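Long-range contact in ankyrin repeat domain protein (Legionella pneumophila subsp. pneumophila, PDB 6MCA), which is a bacterial effector with ankyrin repeats and a cysteine protease-like fold that interacts with host LARP7, a component of the 7SK snRNP complex: residues F270-R282 against S291-L303. Residues are numbered along the deposited sequence; the frame is centred on the assembly and turned at random.
Sequences FVRYHQWWAKIDR and SVNIYRITRPEAL
W277 and Y295 exchange two backbone hydrogen bonds, and so do K279 and N293, which pairs strands 276-280 and 292-297 antiparallel. I297 N to Q275 O, 2.7 Å and nearly straight at 179°, continues the ladder at one end, and D281 N to S291 O continues it at the other.

W276, A278, I280, V292, I294 and R296 share one face. The W276 ring reaches across to R296, whose CB lies 3.7 Å from CZ3. The R296 chain bends at chi3, which places its guanidinium with W276 CH2 over one face, 3.7 Å from NH1; ring and guanidinium planes are 47° apart. Water 1 lies in the guanidinium plane and joins R296 NH2 to Q275 NE2. I280 and V292 run alongside each other, their CG2 atoms 3.9 Å apart. M362 and V358 of helix 355-364 pack on A278 and V292 respectively.

W277, K279, N293 and Y295 occupy the other face. Y295 CD1 meets the indole at its edge, 3.9 Å from W277 CD1. K279 passes its CE by Y295 OH, while its NZ forms a salt bridge with E289. Helix 318-329 packs against W277 and Y295.

Beside the turn, I297 CG1 touches W277 CB at 3.7 Å. L303 CD2 sits over one face of the R272 guanidinium. With chi2 at -91°, the R272 chain bends and NE donates a hydrogen bond to H274 O, 2.7 Å away, in the guanidinium plane.

The type II' turn Y273-W276 makes strands 266-273 and 276-280 a beta hairpin. Strand 292-297 lies between this hairpin and strand 331-337 in a five-stranded antiparallel sheet, with helices on both faces, probably part of the cysteine protease-like region.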
# COMPACT_ATOMS: atom_id res chain seq x y z
N PHE A 270 -2.10 -11.34 -10.81
CA PHE A 270 -1.79 -12.02 -12.05
C PHE A 270 -0.58 -11.36 -12.69
O PHE A 270 -0.41 -10.14 -12.60
CB PHE A 270 -2.98 -12.00 -13.01
CG PHE A 270 -4.19 -12.72 -12.49
CD1 PHE A 270 -5.08 -12.08 -11.65
CD2 PHE A 270 -4.43 -14.04 -12.85
CE1 PHE A 270 -6.20 -12.74 -11.17
CE2 PHE A 270 -5.55 -14.70 -12.37
CZ PHE A 270 -6.43 -14.05 -11.53
N VAL A 271 0.27 -12.17 -13.32
CA VAL A 271 1.47 -11.68 -13.98
C VAL A 271 1.49 -12.21 -15.40
O VAL A 271 1.37 -13.42 -15.62
CB VAL A 271 2.75 -12.09 -13.23
CG1 VAL A 271 3.97 -11.55 -13.96
CG2 VAL A 271 2.72 -11.59 -11.80
N ARG A 272 1.62 -11.31 -16.36
CA ARG A 272 1.79 -11.66 -17.76
C ARG A 272 3.22 -11.33 -18.17
O ARG A 272 3.69 -10.21 -17.94
CB ARG A 272 0.79 -10.92 -18.65
CG ARG A 272 0.75 -11.37 -20.10
CD ARG A 272 1.72 -10.57 -20.97
NE ARG A 272 1.70 -11.03 -22.36
CZ ARG A 272 1.06 -10.41 -23.34
NH1 ARG A 272 0.39 -9.30 -23.10
NH2 ARG A 272 1.10 -10.91 -24.57
N TYR A 273 3.91 -12.30 -18.76
CA TYR A 273 5.25 -12.07 -19.30
C TYR A 273 5.35 -12.83 -20.62
O TYR A 273 5.48 -14.06 -20.61
CB TYR A 273 6.35 -12.51 -18.34
CG TYR A 273 7.74 -12.26 -18.87
CD1 TYR A 273 8.25 -10.97 -18.94
CD2 TYR A 273 8.54 -13.30 -19.31
CE1 TYR A 273 9.51 -10.72 -19.43
CE2 TYR A 273 9.81 -13.07 -19.80
CZ TYR A 273 10.29 -11.78 -19.86
OH TYR A 273 11.56 -11.54 -20.35
N HIS A 274 5.28 -12.10 -21.73
CA HIS A 274 5.27 -12.69 -23.06
C HIS A 274 4.15 -13.72 -23.17
O HIS A 274 2.97 -13.38 -23.00
CB HIS A 274 6.63 -13.31 -23.39
CG HIS A 274 7.76 -12.32 -23.38
ND1 HIS A 274 7.59 -11.00 -23.74
CD2 HIS A 274 9.06 -12.46 -23.05
CE1 HIS A 274 8.75 -10.37 -23.64
NE2 HIS A 274 9.65 -11.23 -23.22
N GLN A 275 4.49 -14.97 -23.45
CA GLN A 275 3.49 -16.02 -23.61
C GLN A 275 3.13 -16.72 -22.30
O GLN A 275 2.42 -17.72 -22.33
CB GLN A 275 3.98 -17.06 -24.63
CG GLN A 275 5.03 -18.03 -24.10
CD GLN A 275 6.44 -17.52 -24.27
OE1 GLN A 275 6.69 -16.31 -24.22
NE2 GLN A 275 7.38 -18.43 -24.48
N TRP A 276 3.59 -16.20 -21.17
CA TRP A 276 3.38 -16.83 -19.87
C TRP A 276 2.41 -16.01 -19.03
O TRP A 276 2.43 -14.77 -19.06
CB TRP A 276 4.70 -17.01 -19.13
CG TRP A 276 5.71 -17.77 -19.92
CD1 TRP A 276 6.83 -17.27 -20.51
CD2 TRP A 276 5.68 -19.17 -20.22
NE1 TRP A 276 7.51 -18.28 -21.15
CE2 TRP A 276 6.83 -19.45 -21.00
CE3 TRP A 276 4.80 -20.21 -19.92
CZ2 TRP A 276 7.12 -20.73 -21.47
CZ3 TRP A 276 5.09 -21.48 -20.39
CH2 TRP A 276 6.24 -21.73 -21.15
N TRP A 277 1.58 -16.71 -18.26
CA TRP A 277 0.58 -16.11 -17.39
C TRP A 277 0.69 -16.78 -16.03
O TRP A 277 1.02 -17.96 -15.94
CB TRP A 277 -0.82 -16.28 -17.98
CG TRP A 277 -1.96 -15.76 -17.14
CD1 TRP A 277 -2.62 -16.43 -16.16
CD2 TRP A 277 -2.58 -14.48 -17.25
NE1 TRP A 277 -3.61 -15.64 -15.63
CE2 TRP A 277 -3.61 -14.43 -16.29
CE3 TRP A 277 -2.36 -13.36 -18.06
CZ2 TRP A 277 -4.42 -13.31 -16.11
CZ3 TRP A 277 -3.17 -12.24 -17.89
CH2 TRP A 277 -4.18 -12.23 -16.92
N ALA A 278 0.45 -16.03 -14.96
CA ALA A 278 0.63 -16.57 -13.62
C ALA A 278 -0.46 -16.05 -12.70
O ALA A 278 -0.74 -14.84 -12.69
CB ALA A 278 2.00 -16.21 -13.05
N LYS A 279 -1.06 -16.95 -11.94
CA LYS A 279 -2.04 -16.62 -10.91
C LYS A 279 -1.43 -16.86 -9.54
O LYS A 279 -0.84 -17.92 -9.28
CB LYS A 279 -3.32 -17.43 -11.08
CG LYS A 279 -4.37 -17.11 -10.02
CD LYS A 279 -5.73 -17.69 -10.39
CE LYS A 279 -5.69 -19.20 -10.43
NZ LYS A 279 -7.04 -19.79 -10.61
N ILE A 280 -1.57 -15.86 -8.67
CA ILE A 280 -1.04 -15.87 -7.31
C ILE A 280 -2.21 -15.60 -6.38
O ILE A 280 -2.80 -14.51 -6.41
CB ILE A 280 0.06 -14.82 -7.11
CG1 ILE A 280 1.15 -14.97 -8.18
CG2 ILE A 280 0.65 -14.92 -5.71
CD1 ILE A 280 2.03 -13.75 -8.33
N ASP A 281 -2.54 -16.59 -5.55
CA ASP A 281 -3.58 -16.46 -4.53
C ASP A 281 -3.18 -17.40 -3.39
O ASP A 281 -3.42 -18.61 -3.48
CB ASP A 281 -4.96 -16.79 -5.08
CG ASP A 281 -6.07 -16.54 -4.08
OD1 ASP A 281 -5.77 -16.05 -2.96
OD2 ASP A 281 -7.24 -16.82 -4.40
N ARG A 282 -2.58 -16.84 -2.35
CA ARG A 282 -2.09 -17.62 -1.22
C ARG A 282 -3.15 -17.86 -0.16
O ARG A 282 -2.83 -18.40 0.91
CB ARG A 282 -0.88 -16.92 -0.60
CG ARG A 282 0.21 -16.58 -1.60
CD ARG A 282 1.23 -15.61 -1.01
NE ARG A 282 2.06 -16.24 0.01
CZ ARG A 282 3.20 -15.73 0.47
NH1 ARG A 282 3.89 -16.37 1.40
NH2 ARG A 282 3.64 -14.57 -0.01
N SER A 291 -0.53 -22.13 -4.30
CA SER A 291 -0.46 -20.67 -4.22
C SER A 291 -0.20 -20.03 -5.58
O SER A 291 -0.83 -19.02 -5.91
CB SER A 291 0.63 -20.26 -3.23
OG SER A 291 0.20 -20.44 -1.89
N VAL A 292 0.71 -20.59 -6.37
CA VAL A 292 1.21 -19.93 -7.58
C VAL A 292 1.18 -20.91 -8.73
O VAL A 292 1.90 -21.92 -8.70
CB VAL A 292 2.63 -19.37 -7.38
CG1 VAL A 292 3.22 -18.97 -8.73
CG2 VAL A 292 2.61 -18.19 -6.42
N ASN A 293 0.40 -20.60 -9.76
CA ASN A 293 0.30 -21.42 -10.96
C ASN A 293 0.72 -20.62 -12.19
O ASN A 293 0.33 -19.46 -12.35
CB ASN A 293 -1.12 -21.96 -11.16
CG ASN A 293 -1.48 -23.01 -10.13
OD1 ASN A 293 -1.14 -24.19 -10.28
ND2 ASN A 293 -2.18 -22.60 -9.08
N ILE A 294 1.50 -21.25 -13.07
CA ILE A 294 2.03 -20.62 -14.27
C ILE A 294 1.56 -21.41 -15.48
O ILE A 294 1.78 -22.63 -15.56
CB ILE A 294 3.57 -20.55 -14.24
CG1 ILE A 294 4.05 -19.86 -12.96
CG2 ILE A 294 4.10 -19.83 -15.47
CD1 ILE A 294 5.53 -20.01 -12.70
N TYR A 295 0.92 -20.72 -16.42
CA TYR A 295 0.35 -21.29 -17.63
C TYR A 295 1.00 -20.66 -18.85
O TYR A 295 1.59 -19.58 -18.79
CB TYR A 295 -1.17 -21.05 -17.71
CG TYR A 295 -1.93 -21.22 -16.41
CD1 TYR A 295 -1.91 -20.22 -15.43
CD2 TYR A 295 -2.69 -22.35 -16.18
CE1 TYR A 295 -2.62 -20.37 -14.25
CE2 TYR A 295 -3.40 -22.51 -15.00
CZ TYR A 295 -3.36 -21.51 -14.04
OH TYR A 295 -4.06 -21.67 -12.87
N ARG A 296 0.88 -21.36 -19.98
CA ARG A 296 1.22 -20.80 -21.28
C ARG A 296 -0.04 -20.25 -21.93
O ARG A 296 -1.08 -20.91 -21.94
CB ARG A 296 1.87 -21.85 -22.18
CG ARG A 296 2.27 -21.31 -23.55
CD ARG A 296 2.46 -22.42 -24.57
NE ARG A 296 3.47 -23.39 -24.15
CZ ARG A 296 4.78 -23.21 -24.29
NH1 ARG A 296 5.63 -24.14 -23.87
NH2 ARG A 296 5.25 -22.10 -24.84
N ILE A 297 0.06 -19.04 -22.47
CA ILE A 297 -1.07 -18.41 -23.15
C ILE A 297 -1.12 -18.94 -24.58
O ILE A 297 -0.30 -18.57 -25.42
CB ILE A 297 -0.96 -16.88 -23.14
CG1 ILE A 297 -0.93 -16.36 -21.69
CG2 ILE A 297 -2.11 -16.25 -23.90
CD1 ILE A 297 -0.47 -14.93 -21.57
N THR A 298 -2.08 -19.83 -24.85
CA THR A 298 -2.21 -20.44 -26.17
C THR A 298 -3.16 -19.68 -27.09
O THR A 298 -3.15 -19.94 -28.30
CB THR A 298 -2.68 -21.89 -26.04
OG1 THR A 298 -4.02 -21.93 -25.53
CG2 THR A 298 -1.77 -22.67 -25.10
N ARG A 299 -3.97 -18.76 -26.56
CA ARG A 299 -4.80 -17.87 -27.36
C ARG A 299 -4.43 -16.43 -27.02
O ARG A 299 -5.21 -15.71 -26.38
CB ARG A 299 -6.29 -18.12 -27.13
CG ARG A 299 -6.69 -19.59 -27.17
CD ARG A 299 -8.15 -19.78 -26.76
NE ARG A 299 -8.68 -21.07 -27.19
CZ ARG A 299 -9.10 -21.34 -28.42
NH1 ARG A 299 -9.05 -20.41 -29.36
NH2 ARG A 299 -9.56 -22.55 -28.72
N PRO A 300 -3.25 -15.97 -27.44
CA PRO A 300 -2.86 -14.58 -27.13
C PRO A 300 -3.71 -13.54 -27.83
O PRO A 300 -3.71 -12.38 -27.42
CB PRO A 300 -1.40 -14.51 -27.59
CG PRO A 300 -1.32 -15.53 -28.68
CD PRO A 300 -2.25 -16.64 -28.29
N GLU A 301 -4.43 -13.93 -28.89
CA GLU A 301 -5.30 -13.00 -29.60
C GLU A 301 -6.47 -12.53 -28.75
O GLU A 301 -7.10 -11.52 -29.09
CB GLU A 301 -5.82 -13.65 -30.89
CG GLU A 301 -6.69 -14.88 -30.66
CD GLU A 301 -5.88 -16.17 -30.56
OE1 GLU A 301 -4.64 -16.10 -30.51
OE2 GLU A 301 -6.50 -17.25 -30.53
N ALA A 302 -6.78 -13.23 -27.66
CA ALA A 302 -7.86 -12.84 -26.77
C ALA A 302 -7.43 -11.83 -25.71
O ALA A 302 -8.28 -11.29 -25.00
CB ALA A 302 -8.45 -14.07 -26.08
N LEU A 303 -6.12 -11.57 -25.59
CA LEU A 303 -5.59 -10.62 -24.61
C LEU A 303 -5.61 -9.23 -25.24
O LEU A 303 -4.61 -8.71 -25.72
CB LEU A 303 -4.19 -11.04 -24.18
CG LEU A 303 -3.50 -10.34 -23.01
CD1 LEU A 303 -4.46 -10.15 -21.86
CD2 LEU A 303 -2.30 -11.16 -22.56
O HOH W 1 7.70 -21.49 -25.32
O HOH W 2 -2.93 -19.89 -8.20